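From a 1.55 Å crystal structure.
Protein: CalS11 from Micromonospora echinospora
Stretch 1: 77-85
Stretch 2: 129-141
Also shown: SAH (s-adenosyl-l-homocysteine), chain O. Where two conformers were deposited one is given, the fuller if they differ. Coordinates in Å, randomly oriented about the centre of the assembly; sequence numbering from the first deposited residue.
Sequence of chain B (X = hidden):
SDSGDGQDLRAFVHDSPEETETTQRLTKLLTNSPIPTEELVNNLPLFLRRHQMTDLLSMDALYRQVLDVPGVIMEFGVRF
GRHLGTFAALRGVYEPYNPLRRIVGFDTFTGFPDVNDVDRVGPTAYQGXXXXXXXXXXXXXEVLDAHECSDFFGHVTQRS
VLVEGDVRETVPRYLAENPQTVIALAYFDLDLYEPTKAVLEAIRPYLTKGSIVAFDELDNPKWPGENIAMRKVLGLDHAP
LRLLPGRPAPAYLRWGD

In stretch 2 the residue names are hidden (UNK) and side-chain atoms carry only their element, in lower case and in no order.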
# COMPACT_ATOMS: atom_id res chain seq x y z
N GLY B 77 -39.00 7.49 2.84
CA GLY B 77 -39.37 7.62 4.28
C GLY B 77 -38.64 8.84 4.81
O GLY B 77 -37.48 8.75 5.24
N VAL B 78 -39.33 9.99 4.80
CA VAL B 78 -38.70 11.29 5.08
C VAL B 78 -39.11 11.80 6.45
O VAL B 78 -38.28 12.39 7.13
CB VAL B 78 -39.21 12.29 4.00
CG1 VAL B 78 -38.76 13.74 4.26
CG2 VAL B 78 -38.63 11.83 2.62
N ARG B 79 -40.36 11.61 6.85
CA ARG B 79 -40.89 12.19 8.11
C ARG B 79 -40.68 13.71 8.17
O ARG B 79 -41.19 14.40 7.27
CB ARG B 79 -40.36 11.48 9.38
CG ARG B 79 -41.31 11.65 10.61
CD ARG B 79 -40.62 11.06 11.82
NE ARG B 79 -41.41 11.26 13.02
CZ ARG B 79 -41.07 10.84 14.25
NH1 ARG B 79 -39.91 10.26 14.47
NH2 ARG B 79 -41.86 11.09 15.31
N PHE B 80 -39.98 14.25 9.17
CA PHE B 80 -39.79 15.72 9.22
C PHE B 80 -38.62 16.18 8.31
O PHE B 80 -38.41 17.39 8.13
CB PHE B 80 -39.53 16.22 10.66
CG PHE B 80 -40.69 15.97 11.58
CD1 PHE B 80 -41.81 16.79 11.47
CD2 PHE B 80 -40.65 14.99 12.56
CE1 PHE B 80 -42.89 16.65 12.31
CE2 PHE B 80 -41.77 14.81 13.45
CZ PHE B 80 -42.92 15.64 13.27
N GLY B 81 -37.83 15.24 7.78
CA GLY B 81 -36.80 15.64 6.82
C GLY B 81 -35.39 15.66 7.38
O GLY B 81 -34.51 16.20 6.72
N ARG B 82 -35.14 15.03 8.52
CA ARG B 82 -33.78 15.01 9.09
C ARG B 82 -32.68 14.74 8.07
O ARG B 82 -31.68 15.46 7.98
CB ARG B 82 -33.71 13.89 10.14
CG ARG B 82 -32.27 13.78 10.72
CD ARG B 82 -32.15 12.77 11.90
NE ARG B 82 -32.63 11.44 11.51
CZ ARG B 82 -32.44 10.32 12.22
NH1 ARG B 82 -31.72 10.34 13.34
NH2 ARG B 82 -32.91 9.15 11.74
N HIS B 83 -32.84 13.64 7.33
CA HIS B 83 -31.80 13.26 6.39
C HIS B 83 -31.74 14.18 5.17
O HIS B 83 -30.66 14.38 4.62
CB HIS B 83 -32.00 11.81 5.93
CG HIS B 83 -31.74 10.81 7.01
ND1 HIS B 83 -32.31 9.57 6.99
CD2 HIS B 83 -30.94 10.86 8.12
CE1 HIS B 83 -31.90 8.89 8.06
NE2 HIS B 83 -31.06 9.64 8.75
N LEU B 84 -32.88 14.75 4.72
CA LEU B 84 -32.86 15.60 3.52
C LEU B 84 -32.11 16.89 3.84
O LEU B 84 -31.34 17.38 3.01
CB LEU B 84 -34.27 15.96 3.05
CG LEU B 84 -35.17 14.77 2.63
CD1 LEU B 84 -36.49 15.20 1.99
CD2 LEU B 84 -34.41 13.74 1.77
N GLY B 85 -32.32 17.41 5.06
CA GLY B 85 -31.58 18.60 5.56
C GLY B 85 -30.11 18.28 5.50
O GLY B 85 -29.31 19.08 5.01
N UNK B 129 -48.92 6.01 11.82
CA UNK B 129 -47.74 6.19 12.66
C UNK B 129 -46.73 7.00 11.87
O UNK B 129 -46.56 6.75 10.67
c UNK B 129 -45.22 6.09 17.53
n UNK B 129 -44.12 6.30 18.25
c UNK B 129 -47.12 4.85 13.08
c UNK B 129 -46.24 5.54 15.34
n UNK B 129 -45.11 5.81 16.23
n UNK B 129 -46.40 6.12 18.14
c UNK B 129 -45.84 5.04 13.89
N UNK B 130 -46.09 7.99 12.52
CA UNK B 130 -45.13 8.87 11.89
C UNK B 130 -45.72 10.00 11.04
O UNK B 130 -44.97 10.70 10.33
c UNK B 130 -41.59 6.79 13.68
c UNK B 130 -42.37 7.67 12.95
c UNK B 130 -43.99 8.18 11.10
c UNK B 130 -43.05 5.92 11.49
c UNK B 130 -41.50 5.47 13.30
c UNK B 130 -42.26 5.02 12.19
c UNK B 130 -43.14 7.24 11.89
N UNK B 131 -47.05 10.19 11.07
CA UNK B 131 -47.69 11.32 10.39
C UNK B 131 -47.01 12.64 10.82
O UNK B 131 -46.66 12.81 11.99
c UNK B 131 -49.14 11.41 10.74
N UNK B 132 -46.85 13.56 9.87
CA UNK B 132 -46.42 14.88 10.20
C UNK B 132 -47.60 15.83 9.89
O UNK B 132 -48.56 15.44 9.24
c UNK B 132 -45.13 15.26 9.43
c UNK B 132 -44.00 14.26 9.81
c UNK B 132 -45.34 15.23 7.94
N UNK B 133 -47.55 17.07 10.39
CA UNK B 133 -48.75 17.89 10.32
C UNK B 133 -49.22 18.21 8.92
O UNK B 133 -48.39 18.26 7.98
c UNK B 133 -48.28 19.20 10.96
c UNK B 133 -47.23 18.81 11.93
c UNK B 133 -46.50 17.66 11.26
N UNK B 134 -50.52 18.45 8.78
CA UNK B 134 -51.01 19.08 7.55
C UNK B 134 -50.24 20.30 7.11
O UNK B 134 -49.96 21.19 7.93
N UNK B 135 -49.83 20.31 5.83
CA UNK B 135 -49.07 21.41 5.31
C UNK B 135 -47.58 21.25 5.51
O UNK B 135 -46.85 22.12 5.10
N UNK B 136 -47.14 20.17 6.16
CA UNK B 136 -45.73 20.04 6.40
C UNK B 136 -44.79 20.04 5.11
O UNK B 136 -43.72 20.63 5.16
c UNK B 136 -43.67 19.68 8.90
c UNK B 136 -45.45 18.80 7.32
c UNK B 136 -42.35 19.78 9.35
c UNK B 136 -42.98 18.20 7.13
c UNK B 136 -41.65 18.35 7.54
c UNK B 136 -41.34 19.13 8.66
c UNK B 136 -44.01 18.86 7.82
o UNK B 136 -40.05 19.25 9.08
N UNK B 137 -45.18 19.36 4.03
CA UNK B 137 -44.27 19.35 2.88
C UNK B 137 -43.96 20.73 2.37
O UNK B 137 -42.82 20.93 1.97
c UNK B 137 -45.93 17.53 2.68
c UNK B 137 -46.34 18.46 3.88
c UNK B 137 -45.01 18.47 1.84
N UNK B 138 -44.92 21.67 2.40
CA UNK B 138 -44.61 23.04 2.02
C UNK B 138 -43.55 23.68 2.90
O UNK B 138 -42.69 24.42 2.42
c UNK B 138 -45.88 23.89 1.97
N UNK B 139 -43.64 23.42 4.20
CA UNK B 139 -42.64 23.89 5.16
C UNK B 139 -41.28 23.25 4.87
O UNK B 139 -40.27 23.94 4.79
c UNK B 139 -41.99 23.87 7.61
o UNK B 139 -39.02 24.44 10.47
c UNK B 139 -41.26 22.79 8.14
c UNK B 139 -39.98 24.27 9.47
c UNK B 139 -40.24 22.99 9.04
c UNK B 139 -40.68 25.33 8.96
c UNK B 139 -43.09 23.63 6.61
c UNK B 139 -41.69 25.13 8.05
N UNK B 140 -41.24 21.93 4.69
CA UNK B 140 -39.97 21.31 4.40
C UNK B 140 -39.40 21.83 3.08
O UNK B 140 -38.14 22.01 2.98
c UNK B 140 -39.26 17.44 4.09
c UNK B 140 -40.14 19.78 4.38
c UNK B 140 -37.70 19.21 4.95
c UNK B 140 -38.91 18.93 4.06
N UNK B 141 -40.27 22.08 2.07
CA UNK B 141 -39.75 22.67 0.83
C UNK B 141 -39.19 24.08 1.10
O UNK B 141 -38.19 24.48 0.48
n UNK B 141 -37.96 22.13 -4.25
c UNK B 141 -40.86 22.72 -0.20
c UNK B 141 -40.45 23.23 -1.56
c UNK B 141 -39.37 22.38 -2.16
c UNK B 141 -39.17 22.75 -3.67
N SAH O . -35.98 9.30 7.57
CA SAH O . -36.78 9.86 8.71
CB SAH O . -37.63 8.82 9.41
CG SAH O . -38.73 8.25 8.49
SD SAH O . -39.98 7.44 9.47
C SAH O . -35.77 10.43 9.71
O SAH O . -36.17 11.01 10.76
OXT SAH O . -34.55 10.44 9.45
C5' SAH O . -40.76 6.33 8.30
C4' SAH O . -41.50 7.06 7.12
O4' SAH O . -41.82 6.09 6.12
C3' SAH O . -42.83 7.63 7.62
O3' SAH O . -42.84 9.07 7.49
C2' SAH O . -43.85 6.92 6.75
O2' SAH O . -45.00 7.71 6.37
C1' SAH O . -43.01 6.53 5.51
N9 SAH O . -43.60 5.39 4.77
C8 SAH O . -43.79 4.11 5.19
N7 SAH O . -44.43 3.46 4.19
C5 SAH O . -44.67 4.31 3.16
C6 SAH O . -45.30 4.19 1.84
N6 SAH O . -45.88 3.03 1.47
N1 SAH O . -45.31 5.31 1.07
C2 SAH O . -44.73 6.48 1.48
N3 SAH O . -44.19 6.68 2.70
C4 SAH O . -44.10 5.58 3.52
O HOH W 1 -44.09 12.01 13.33

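Position 129 carries three carbons, a nitrogen, then a carbon bearing two more nitrogens. This guanidinium does not touch stretch 1. It is Arg129.

Position 130 has one carbon leading to a ring of six carbons, with no oxygen. The ring edge lies over one face of the Arg79 guanidinium, and the sulfur SD of the bound SAH lies over a ring face. The residue is Phe130; its CD1 is 3.7 Å from Arg79 CZ.

Position 131 has a single side-chain carbon; CA-to-CB points away from stretch 1. It is Ala131. Its backbone O accepts a hydrogen bond from water 1 (3.0 Å), and the same water accepts one from Arg79 NE (2.8 Å).

Position 132 has one carbon carrying two more. CB points toward stretch 1. One branch carbon sits over the Phe80 ring and also meets the Arg79 side chain. A three-carbon fork at CB is valine, Val132. CG1 is 3.8 Å from the Phe80 ring centroid, in a CH-pi contact, and 3.8 Å from Arg79 CG.

Position 133 has three carbons closing a ring onto the backbone N. One ring carbon approaches Phe80 CE1. This is Pro133; its CD is 3.9 Å from Phe80 CE1.

Position 134 has no side-chain atoms and is Gly134. A CB would fit here, so space does not explain its absence.

Position 135 also lacks a side chain: Gly135. Its phi of 88° and psi of -2° would jam a CB against the preceding carbonyl O. It caps the helix that follows.

Position 136 has one carbon, then a six-carbon ring bearing one oxygen. The oxygen reaches the backbone O of Phe80, and the ring face receives the edge of Phe80. This is Tyr136; its OH donates a hydrogen bond to Phe80 O (2.7 Å).

Position 137 has three carbons closing onto its backbone N and makes no contact with stretch 1. It is Pro137.

Position 138 has one carbon, far from stretch 1. It is Ala138.

Position 139 has one carbon, then a six-carbon ring bearing one oxygen. CA-to-CB points toward stretch 1, but the side chain makes no contact with it. It is Tyr139, with OH hydrogen-bonded elsewhere in the structure.

Position 140 has four carbons, forked at the second. One branch end meets Val78 and Leu84. This is Leu140; its CD2 is 3.7 Å from Val78 CG1 and 4.1 Å from Leu84 CD1.

Position 141 has four carbons in a row ending in nitrogen, out of reach of stretch 1. It is Lys141.

The contact centres on Phe80, which packs against Val132, Pro133 and Tyr136. The tyrosine hydroxyl satisfies the Phe80 carbonyl. Gly81 leaves room for Leu140: an ideal CB there would lie 2.6 Å from Leu140 CD1, a clash.

Stretch 2 129-141: RFAVPGGYPAYLK
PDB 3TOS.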